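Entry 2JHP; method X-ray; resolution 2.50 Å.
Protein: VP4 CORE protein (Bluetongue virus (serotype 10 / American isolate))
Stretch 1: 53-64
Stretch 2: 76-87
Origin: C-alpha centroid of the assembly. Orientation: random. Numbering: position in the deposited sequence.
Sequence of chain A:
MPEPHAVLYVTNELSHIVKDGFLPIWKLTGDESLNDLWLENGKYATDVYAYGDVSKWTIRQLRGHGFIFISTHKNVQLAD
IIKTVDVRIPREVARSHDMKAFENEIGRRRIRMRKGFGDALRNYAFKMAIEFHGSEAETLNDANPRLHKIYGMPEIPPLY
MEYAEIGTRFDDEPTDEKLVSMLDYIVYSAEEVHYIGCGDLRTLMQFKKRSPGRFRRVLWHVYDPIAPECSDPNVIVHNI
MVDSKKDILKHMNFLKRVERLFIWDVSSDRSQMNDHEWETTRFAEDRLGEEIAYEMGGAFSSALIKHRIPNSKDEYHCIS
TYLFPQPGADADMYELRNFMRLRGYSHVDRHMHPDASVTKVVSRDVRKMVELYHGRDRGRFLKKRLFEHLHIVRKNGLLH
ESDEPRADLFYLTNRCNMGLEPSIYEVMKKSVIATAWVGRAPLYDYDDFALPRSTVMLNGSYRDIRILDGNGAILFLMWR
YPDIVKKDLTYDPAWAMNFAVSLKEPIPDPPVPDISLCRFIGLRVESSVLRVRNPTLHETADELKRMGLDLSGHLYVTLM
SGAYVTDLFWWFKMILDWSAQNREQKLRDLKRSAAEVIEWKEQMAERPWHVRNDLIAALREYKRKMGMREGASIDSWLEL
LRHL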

# COMPACT_ATOMS: atom_id res chain seq x y z
N ASP A 53 4.90 34.17 8.33
CA ASP A 53 5.15 34.14 6.88
C ASP A 53 6.14 33.06 6.41
O ASP A 53 7.30 33.04 6.84
N VAL A 54 5.68 32.16 5.53
CA VAL A 54 6.53 31.10 4.97
C VAL A 54 6.64 31.21 3.46
O VAL A 54 7.15 30.31 2.79
N SER A 55 6.18 32.35 2.92
CA SER A 55 5.93 32.51 1.49
C SER A 55 7.19 32.57 0.61
O SER A 55 7.09 32.44 -0.61
N LYS A 56 8.36 32.77 1.22
CA LYS A 56 9.61 32.80 0.47
C LYS A 56 10.35 31.45 0.45
O LYS A 56 11.48 31.35 -0.02
N TRP A 57 9.67 30.42 0.95
CA TRP A 57 10.20 29.05 0.95
C TRP A 57 9.47 28.12 -0.02
O TRP A 57 8.24 28.21 -0.18
N THR A 58 10.22 27.25 -0.69
CA THR A 58 9.63 26.27 -1.62
C THR A 58 9.00 25.09 -0.87
O THR A 58 9.38 24.78 0.27
N ILE A 59 8.04 24.45 -1.51
CA ILE A 59 7.34 23.29 -0.96
C ILE A 59 8.30 22.19 -0.45
O ILE A 59 8.19 21.77 0.71
N ARG A 60 9.23 21.77 -1.30
CA ARG A 60 10.22 20.75 -0.97
C ARG A 60 11.13 21.16 0.18
O ARG A 60 11.58 20.30 0.94
N GLN A 61 11.43 22.46 0.27
CA GLN A 61 12.20 22.99 1.39
C GLN A 61 11.41 22.79 2.66
O GLN A 61 11.92 22.22 3.63
N LEU A 62 10.15 23.23 2.64
CA LEU A 62 9.28 23.10 3.81
C LEU A 62 8.98 21.64 4.16
O LEU A 62 8.91 21.28 5.33
N ARG A 63 8.83 20.79 3.15
CA ARG A 63 8.63 19.35 3.40
C ARG A 63 9.86 18.69 4.03
O ARG A 63 9.72 17.79 4.86
N GLY A 64 11.04 19.15 3.64
CA GLY A 64 12.29 18.66 4.22
C GLY A 64 12.38 19.05 5.68
O GLY A 64 13.07 18.38 6.46
N VAL A 76 -2.34 27.69 0.64
CA VAL A 76 -1.36 28.67 1.11
C VAL A 76 -0.37 28.99 -0.02
O VAL A 76 -0.02 28.11 -0.83
N GLN A 77 0.05 30.25 -0.09
CA GLN A 77 0.99 30.71 -1.11
C GLN A 77 2.44 30.50 -0.69
O GLN A 77 2.94 31.16 0.22
N LEU A 78 3.11 29.56 -1.36
CA LEU A 78 4.53 29.32 -1.15
C LEU A 78 5.35 29.99 -2.26
O LEU A 78 4.78 30.62 -3.16
N ALA A 79 6.68 29.87 -2.19
CA ALA A 79 7.58 30.51 -3.17
C ALA A 79 7.60 29.75 -4.48
O ALA A 79 8.13 30.23 -5.48
N ASP A 80 7.00 28.57 -4.46
CA ASP A 80 7.19 27.54 -5.45
C ASP A 80 5.88 27.32 -6.19
O ASP A 80 5.82 27.43 -7.42
N ILE A 81 4.84 26.99 -5.43
CA ILE A 81 3.52 26.65 -5.94
C ILE A 81 2.44 27.21 -5.01
O ILE A 81 2.75 27.69 -3.91
N ILE A 82 1.19 27.16 -5.45
CA ILE A 82 0.05 27.42 -4.58
C ILE A 82 -0.34 26.07 -3.96
O ILE A 82 -1.08 25.28 -4.57
N LYS A 83 0.18 25.81 -2.77
CA LYS A 83 0.06 24.50 -2.13
C LYS A 83 -1.32 24.23 -1.55
O LYS A 83 -1.81 25.02 -0.74
N THR A 84 -1.94 23.12 -1.96
CA THR A 84 -3.21 22.67 -1.38
C THR A 84 -3.04 22.37 0.11
O THR A 84 -2.08 21.72 0.52
N VAL A 85 -3.98 22.87 0.91
CA VAL A 85 -3.95 22.71 2.37
C VAL A 85 -4.07 21.24 2.78
O VAL A 85 -5.00 20.54 2.39
N ASP A 86 -3.08 20.77 3.55
CA ASP A 86 -3.04 19.38 4.04
C ASP A 86 -4.20 19.05 4.98
O ASP A 86 -4.89 18.05 4.78
N VAL A 87 -4.39 19.87 6.00
CA VAL A 87 -5.49 19.70 6.95
C VAL A 87 -6.39 20.92 6.86
O VAL A 87 -5.98 22.01 7.25

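Ile 59, in the first turn of the helix, and Leu 78, just past the strand 76-77, form the apolar centre of the contact. Ile 59 points toward the second stretch with chi1 t and chi2 p, and its CB lies 3.8 Å from CD2 of Leu 78. Leu 78 leaves its backbone sideways, but chi1 m and an off-rotamer chi2 of 32° bring its end nearer the helix. There it also meets Leu 62 (m, t), one turn on from Ile 59, with CD1 of Leu 62 4.1 Å from CG of Leu 78. Val 54 (m) adds a looser contact, its CG2 4.3 Å from CD1 of Leu 78. The branches of Ile 59 diverge: CG2 reaches CG1 of Ile 81 (p, t) at 4.1 Å, while CD1 packs 3.5 Å from CD of Lys 83.

Ala 79 N donates to Trp 57 O at 3.0 Å and 168°, a nearly straight hydrogen bond, and the small Ala 79 side chain points toward the turn, CB lying 3.5 Å from Lys 56 C. The Lys 56 and Trp 57 side chains point away. Ser 55 (p) sets CB 3.5 Å from Gln 77 O, while its OG donates to Asp 53 OD1 at 2.7 Å. Asp 80 (t) points in, its OD2 3.3 Å from CB of Thr 58, the helix N-cap, whose OG1 weakly accepts from Gln 61 N at 3.3 Å.

At the polar edge, Arg 63 (m, m, t) leaves sideways, but its end comes nearer and forms a salt bridge with Asp 86 (m): NH1 donates to Asp 86 OD1 at 2.8 Å, and NH2 to Asp 86 OD2 at 2.9 Å. Lys 83 NZ, despite lying 3.9 Å from Arg 63 NH2, shares this carboxylate through a weak 3.4 Å bond to Asp 86 OD2.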

# COMPACT_ATOMS: atom_id res chain seq x y z
CB ASP A 53 5.59 35.53 6.39
CG ASP A 53 6.05 35.53 4.95
OD1 ASP A 53 5.41 34.86 4.11
OD2 ASP A 53 7.06 36.20 4.64
CB VAL A 54 6.00 29.66 5.31
CG1 VAL A 54 6.26 29.31 6.77
CG2 VAL A 54 4.52 29.49 4.95
CB SER A 55 5.07 33.74 1.24
OG SER A 55 5.81 34.93 1.46
CB LYS A 56 10.52 33.95 0.94
CG LYS A 56 11.12 33.78 2.33
CD LYS A 56 12.08 34.92 2.60
CE LYS A 56 13.06 34.57 3.70
NZ LYS A 56 14.01 35.70 3.94
CB TRP A 57 10.17 28.47 2.37
CG TRP A 57 10.88 29.34 3.39
CD1 TRP A 57 10.31 29.95 4.48
CD2 TRP A 57 12.26 29.71 3.40
NE1 TRP A 57 11.27 30.67 5.17
CE2 TRP A 57 12.47 30.54 4.53
CE3 TRP A 57 13.36 29.42 2.57
CZ2 TRP A 57 13.72 31.07 4.84
CZ3 TRP A 57 14.60 29.95 2.88
CH2 TRP A 57 14.77 30.77 4.01
CB THR A 58 10.64 25.72 -2.65
OG1 THR A 58 11.60 24.89 -1.98
CG2 THR A 58 11.36 26.85 -3.42
CB ILE A 59 6.26 22.75 -1.96
CG1 ILE A 59 5.68 21.43 -1.46
CG2 ILE A 59 6.83 22.55 -3.35
CD1 ILE A 59 4.83 21.57 -0.28
CB ARG A 60 11.09 20.45 -2.19
CG ARG A 60 10.41 19.61 -3.26
CD ARG A 60 11.38 19.33 -4.36
NE ARG A 60 12.29 18.24 -4.03
CZ ARG A 60 13.58 18.23 -4.31
NH1 ARG A 60 14.15 19.27 -4.91
NH2 ARG A 60 14.32 17.17 -3.98
CB GLN A 61 12.57 24.45 1.19
CG GLN A 61 13.74 24.64 0.26
CD GLN A 61 14.20 26.09 0.13
OE1 GLN A 61 13.38 27.01 -0.04
NE2 GLN A 61 15.52 26.30 0.18
CB LEU A 62 8.00 23.93 3.67
CG LEU A 62 8.16 25.45 3.77
CD1 LEU A 62 6.83 26.19 3.60
CD2 LEU A 62 8.82 25.87 5.08
CB ARG A 63 8.22 18.62 2.13
CG ARG A 63 6.77 18.85 1.72
CD ARG A 63 5.76 18.35 2.69
NE ARG A 63 4.46 18.28 2.06
CZ ARG A 63 3.29 18.41 2.70
NH1 ARG A 63 3.25 18.64 4.00
NH2 ARG A 63 2.15 18.32 2.02
CB VAL A 76 -0.68 28.21 2.46
CG1 VAL A 76 0.32 27.08 2.24
CG2 VAL A 76 -0.02 29.38 3.19
CB GLN A 77 0.74 32.18 -1.46
CG GLN A 77 1.68 32.72 -2.52
CD GLN A 77 1.43 32.10 -3.88
OE1 GLN A 77 0.47 32.47 -4.58
NE2 GLN A 77 2.29 31.17 -4.28
CB LEU A 78 4.81 27.81 -1.10
CG LEU A 78 4.76 27.03 0.22
CD1 LEU A 78 3.75 27.58 1.21
CD2 LEU A 78 4.49 25.56 -0.05
CB ALA A 79 8.99 30.61 -2.61
CB ASP A 80 7.58 26.25 -4.72
CG ASP A 80 8.24 25.22 -5.62
OD1 ASP A 80 8.14 25.32 -6.87
OD2 ASP A 80 8.87 24.29 -5.07
CB ILE A 81 3.32 25.11 -6.08
CG1 ILE A 81 3.49 24.40 -4.73
CG2 ILE A 81 4.26 24.51 -7.14
CD1 ILE A 81 2.90 23.00 -4.69
CB ILE A 82 -1.12 28.12 -5.33
CG1 ILE A 82 -0.65 29.47 -5.89
CG2 ILE A 82 -2.30 28.34 -4.41
CD1 ILE A 82 -1.64 30.16 -6.81
CB LYS A 83 1.12 24.35 -1.02
CG LYS A 83 1.01 23.07 -0.19
CD LYS A 83 1.37 21.82 -1.00
CE LYS A 83 1.07 20.53 -0.23
NZ LYS A 83 -0.30 19.99 -0.47
CB THR A 84 -3.76 21.41 -2.10
OG1 THR A 84 -3.82 21.65 -3.51
CG2 THR A 84 -5.15 21.06 -1.59
CB VAL A 85 -5.03 23.61 3.04
CG1 VAL A 85 -5.46 23.08 4.37
CG2 VAL A 85 -4.49 25.02 3.21
CB ASP A 86 -1.72 19.09 4.77
CG ASP A 86 -0.52 19.02 3.84
OD1 ASP A 86 0.60 19.31 4.31
OD2 ASP A 86 -0.69 18.67 2.65
CB VAL A 87 -4.99 19.56 8.42
CG1 VAL A 87 -6.15 19.21 9.36
CG2 VAL A 87 -3.91 18.52 8.53